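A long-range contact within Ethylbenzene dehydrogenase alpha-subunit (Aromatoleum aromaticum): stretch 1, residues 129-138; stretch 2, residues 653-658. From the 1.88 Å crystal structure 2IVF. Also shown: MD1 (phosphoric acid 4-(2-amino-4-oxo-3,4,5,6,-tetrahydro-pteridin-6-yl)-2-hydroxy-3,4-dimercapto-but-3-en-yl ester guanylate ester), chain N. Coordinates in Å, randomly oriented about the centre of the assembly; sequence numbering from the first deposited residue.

Stretch 1, residues 129-138: KGSAFNNNLY
Stretch 2 653-658: AWYYEK

Two pieces of one chain, at least 517 residues apart in sequence where they touch, meet mainly through side-chain packing, with some backbone carbonyls in contact; no hydrogen bond crosses between them, and 424 Å² is buried, both sides summed. Phe 133 and Leu 137 supply most of the first surface. They are four residues apart, Phe 133 just before and Leu 137 within a weakly bonded helix about 134-137; a weak hydrogen bond runs from Leu 137 N to Phe 133 O, 3.3 Å.

The receiving side is a type II turn from Trp 654 to Glu 657. Its central residues lie at phi/psi -67/142 and 81/-6, Glu 657 N donates a hydrogen bond to Trp 654 O at 3.1 Å, and Glu 657 OE1 accepts from Trp 654 N at 2.8 Å. The turn brings three aromatic rings around one phenylalanine. Trp 654, Tyr 655 and Tyr 656 all point toward stretch 1, with chi1/chi2 of -140°/-16° (chi1 between wells), -39°/-34° (m) and -50°/-17° (m).

Phe 133 (chi1 t, -165°; chi2 75°) points toward the turn. Its edge meets the face of Trp 654, centroid to five-membered ring 5.0 Å and planes at 83°, and the face of Tyr 656, 5.6 Å and 78°. Against Tyr 655 the planes are near parallel, at 24°, but slid apart, with Phe 133 CZ 3.2 Å from Tyr 655 CD2. A flat, apolar ring suits this site because its edge and face can both pack.

Leu 137 (m, t) leaves its backbone sideways, yet its branched end reaches the turn: CD1 lies 3.6 Å from Tyr 656 CD2, and CD2 lies 3.7 Å from Trp 654 CB and 3.4 Å from Tyr 655 O. The closest CA pair is Leu 137 and Trp 654, 7.2 Å.

Asn 136 (m, chi2 67°) sets its CB 4.2 Å from the centroid of the Trp 654 six-membered ring, an off-centre CH-pi contact. Lys 658 NZ donates a hydrogen bond to MD1 O6, 2.9 Å.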

# COMPACT_ATOMS: atom_id res chain seq x y z
N LYS A 129 2.41 -5.06 -1.36
CA LYS A 129 3.48 -4.65 -2.22
C LYS A 129 4.64 -5.62 -2.01
O LYS A 129 5.18 -6.13 -2.98
CB LYS A 129 3.93 -3.25 -1.90
CG LYS A 129 3.00 -2.16 -2.42
CD LYS A 129 1.80 -1.91 -1.48
CE LYS A 129 2.22 -1.32 -0.13
NZ LYS A 129 1.05 -1.18 0.79
N GLY A 130 4.99 -5.85 -0.75
CA GLY A 130 6.06 -6.80 -0.39
C GLY A 130 5.81 -8.21 -0.87
O GLY A 130 6.72 -8.91 -1.35
N SER A 131 4.55 -8.63 -0.72
CA SER A 131 4.14 -10.00 -1.06
C SER A 131 4.01 -10.24 -2.57
O SER A 131 3.72 -11.38 -2.99
CB SER A 131 2.82 -10.31 -0.35
OG SER A 131 3.00 -10.34 1.06
N ALA A 132 4.20 -9.19 -3.37
CA ALA A 132 4.21 -9.27 -4.85
C ALA A 132 5.47 -8.66 -5.46
O ALA A 132 5.54 -8.43 -6.67
CB ALA A 132 3.00 -8.53 -5.40
N PHE A 133 6.49 -8.47 -4.64
CA PHE A 133 7.70 -7.82 -5.10
C PHE A 133 8.47 -8.58 -6.20
O PHE A 133 9.16 -7.99 -7.01
CB PHE A 133 8.64 -7.49 -3.91
CG PHE A 133 9.67 -6.52 -4.33
CD1 PHE A 133 9.30 -5.21 -4.50
CD2 PHE A 133 10.95 -6.92 -4.67
CE1 PHE A 133 10.22 -4.27 -4.97
CE2 PHE A 133 11.86 -5.98 -5.16
CZ PHE A 133 11.47 -4.66 -5.31
N ASN A 134 8.31 -9.90 -6.29
CA ASN A 134 8.88 -10.62 -7.40
C ASN A 134 8.50 -10.01 -8.74
O ASN A 134 9.25 -10.08 -9.71
CB ASN A 134 8.41 -12.08 -7.35
CG ASN A 134 6.93 -12.25 -7.77
OD1 ASN A 134 6.02 -12.33 -6.92
ND2 ASN A 134 6.71 -12.39 -9.07
N ASN A 135 7.33 -9.36 -8.81
CA ASN A 135 6.88 -8.74 -10.05
C ASN A 135 7.65 -7.50 -10.38
O ASN A 135 7.87 -7.21 -11.55
CB ASN A 135 5.40 -8.44 -9.95
CG ASN A 135 4.60 -9.69 -9.78
OD1 ASN A 135 4.50 -10.48 -10.72
ND2 ASN A 135 4.18 -9.99 -8.56
N ASN A 136 8.11 -6.80 -9.35
CA ASN A 136 8.99 -5.65 -9.57
C ASN A 136 10.31 -6.07 -10.21
O ASN A 136 10.83 -5.40 -11.11
CB ASN A 136 9.29 -4.93 -8.27
CG ASN A 136 8.12 -4.11 -7.78
OD1 ASN A 136 7.12 -4.67 -7.39
ND2 ASN A 136 8.27 -2.77 -7.74
N LEU A 137 10.85 -7.17 -9.73
CA LEU A 137 12.15 -7.63 -10.21
C LEU A 137 12.13 -8.03 -11.69
O LEU A 137 13.17 -8.06 -12.33
CB LEU A 137 12.62 -8.80 -9.36
CG LEU A 137 12.87 -8.51 -7.90
CD1 LEU A 137 13.40 -9.82 -7.20
CD2 LEU A 137 13.80 -7.33 -7.69
N TYR A 138 10.99 -8.36 -12.26
CA TYR A 138 10.94 -8.72 -13.67
C TYR A 138 10.07 -7.76 -14.46
O TYR A 138 9.73 -8.04 -15.59
CB TYR A 138 10.54 -10.20 -13.82
CG TYR A 138 11.47 -10.97 -12.89
CD1 TYR A 138 12.80 -11.21 -13.26
CD2 TYR A 138 11.05 -11.35 -11.58
CE1 TYR A 138 13.67 -11.86 -12.39
CE2 TYR A 138 11.89 -11.98 -10.70
CZ TYR A 138 13.22 -12.23 -11.11
OH TYR A 138 14.10 -12.83 -10.28
N ALA A 653 20.87 -2.68 -8.32
CA ALA A 653 20.34 -3.91 -7.83
C ALA A 653 19.15 -3.56 -6.93
O ALA A 653 19.16 -2.53 -6.26
CB ALA A 653 21.44 -4.65 -7.06
N TRP A 654 18.10 -4.38 -6.92
CA TRP A 654 16.92 -4.06 -6.13
C TRP A 654 16.82 -5.03 -4.93
O TRP A 654 17.76 -5.74 -4.60
CB TRP A 654 15.66 -4.16 -7.02
CG TRP A 654 14.63 -3.11 -6.80
CD1 TRP A 654 14.52 -2.27 -5.73
CD2 TRP A 654 13.56 -2.77 -7.68
NE1 TRP A 654 13.48 -1.43 -5.89
CE2 TRP A 654 12.87 -1.70 -7.09
CE3 TRP A 654 13.12 -3.27 -8.92
CZ2 TRP A 654 11.74 -1.12 -7.67
CZ3 TRP A 654 11.98 -2.69 -9.51
CH2 TRP A 654 11.33 -1.62 -8.89
N TYR A 655 15.66 -5.09 -4.29
CA TYR A 655 15.51 -5.92 -3.09
C TYR A 655 15.62 -7.37 -3.51
O TYR A 655 15.15 -7.77 -4.59
CB TYR A 655 14.20 -5.65 -2.31
CG TYR A 655 13.84 -4.18 -2.29
CD1 TYR A 655 14.82 -3.18 -2.24
CD2 TYR A 655 12.51 -3.79 -2.36
CE1 TYR A 655 14.48 -1.86 -2.25
CE2 TYR A 655 12.17 -2.47 -2.37
CZ TYR A 655 13.13 -1.52 -2.33
OH TYR A 655 12.75 -0.25 -2.38
N TYR A 656 16.27 -8.15 -2.65
CA TYR A 656 16.55 -9.59 -2.87
C TYR A 656 17.75 -9.82 -3.76
O TYR A 656 18.18 -10.97 -3.95
CB TYR A 656 15.41 -10.37 -3.51
CG TYR A 656 14.02 -10.28 -2.96
CD1 TYR A 656 13.75 -9.79 -1.67
CD2 TYR A 656 12.94 -10.72 -3.74
CE1 TYR A 656 12.44 -9.70 -1.20
CE2 TYR A 656 11.66 -10.65 -3.30
CZ TYR A 656 11.39 -10.16 -2.00
OH TYR A 656 10.11 -10.10 -1.55
N GLU A 657 18.32 -8.75 -4.31
CA GLU A 657 19.40 -8.86 -5.31
C GLU A 657 20.72 -8.31 -4.79
O GLU A 657 21.72 -8.21 -5.53
CB GLU A 657 19.05 -8.09 -6.56
CG GLU A 657 17.83 -8.63 -7.32
CD GLU A 657 17.50 -7.82 -8.56
OE1 GLU A 657 17.91 -6.65 -8.62
OE2 GLU A 657 16.83 -8.36 -9.47
N LYS A 658 20.71 -7.95 -3.50
CA LYS A 658 21.87 -7.40 -2.81
C LYS A 658 21.68 -7.58 -1.31
O LYS A 658 20.57 -7.50 -0.78
CB LYS A 658 22.05 -5.93 -3.13
CG LYS A 658 20.91 -5.05 -2.65
CD LYS A 658 20.98 -3.65 -3.36
CE LYS A 658 19.75 -2.89 -2.94
NZ LYS A 658 19.56 -1.62 -3.71
PB MD1 N . 10.92 9.83 -2.54
O3B MD1 N . 10.12 8.62 -3.16
O1B MD1 N . 11.92 9.25 -1.60
O2B MD1 N . 11.27 10.86 -3.54
O3A MD1 N . 9.79 10.51 -1.65
C10 MD1 N . 9.56 10.15 -0.27
C11 MD1 N . 8.30 10.91 0.10
O11 MD1 N . 7.22 10.12 -0.51
C12 MD1 N . 8.10 10.91 1.59
S12 MD1 N . 8.94 9.82 2.61
C13 MD1 N . 7.19 11.74 2.19
S13 MD1 N . 6.91 11.73 3.85
C14 MD1 N . 6.40 12.74 1.43
N15 MD1 N . 4.98 12.64 1.44
C16 MD1 N . 4.20 13.45 0.66
C15 MD1 N . 2.83 13.36 0.83
O14 MD1 N . 2.31 12.58 1.68
N17 MD1 N . 2.10 14.12 -0.03
C17 MD1 N . 2.71 14.98 -0.95
N16 MD1 N . 1.89 15.70 -1.72
N18 MD1 N . 4.04 15.07 -1.05
C20 MD1 N . 4.78 14.32 -0.26
N8 MD1 N . 6.13 14.45 -0.32
C7 MD1 N . 7.07 13.65 0.43
PA MD1 N . 10.04 8.00 -4.65
O1A MD1 N . 9.60 6.58 -4.45
O2A MD1 N . 9.17 8.87 -5.46
O5' MD1 N . 11.51 8.04 -5.23
C5' MD1 N . 12.44 7.13 -4.66
C4' MD1 N . 13.14 6.40 -5.74
O4' MD1 N . 13.90 5.42 -5.04
C1' MD1 N . 14.00 4.33 -5.95
N9 MD1 N . 14.38 3.05 -5.34
C4 MD1 N . 15.59 2.53 -5.45
N3 MD1 N . 16.68 3.01 -6.09
C2 MD1 N . 17.82 2.32 -6.07
N2 MD1 N . 18.93 2.80 -6.69
N1 MD1 N . 17.83 1.08 -5.46
C6 MD1 N . 16.75 0.53 -4.80
O6 MD1 N . 16.88 -0.55 -4.23
C5 MD1 N . 15.57 1.29 -4.78
N7 MD1 N . 14.35 1.11 -4.29
C8 MD1 N . 13.64 2.19 -4.63
C2' MD1 N . 12.60 4.20 -6.56
O2' MD1 N . 12.58 3.56 -7.85
C3' MD1 N . 12.10 5.65 -6.58
O3' MD1 N . 12.08 6.20 -7.93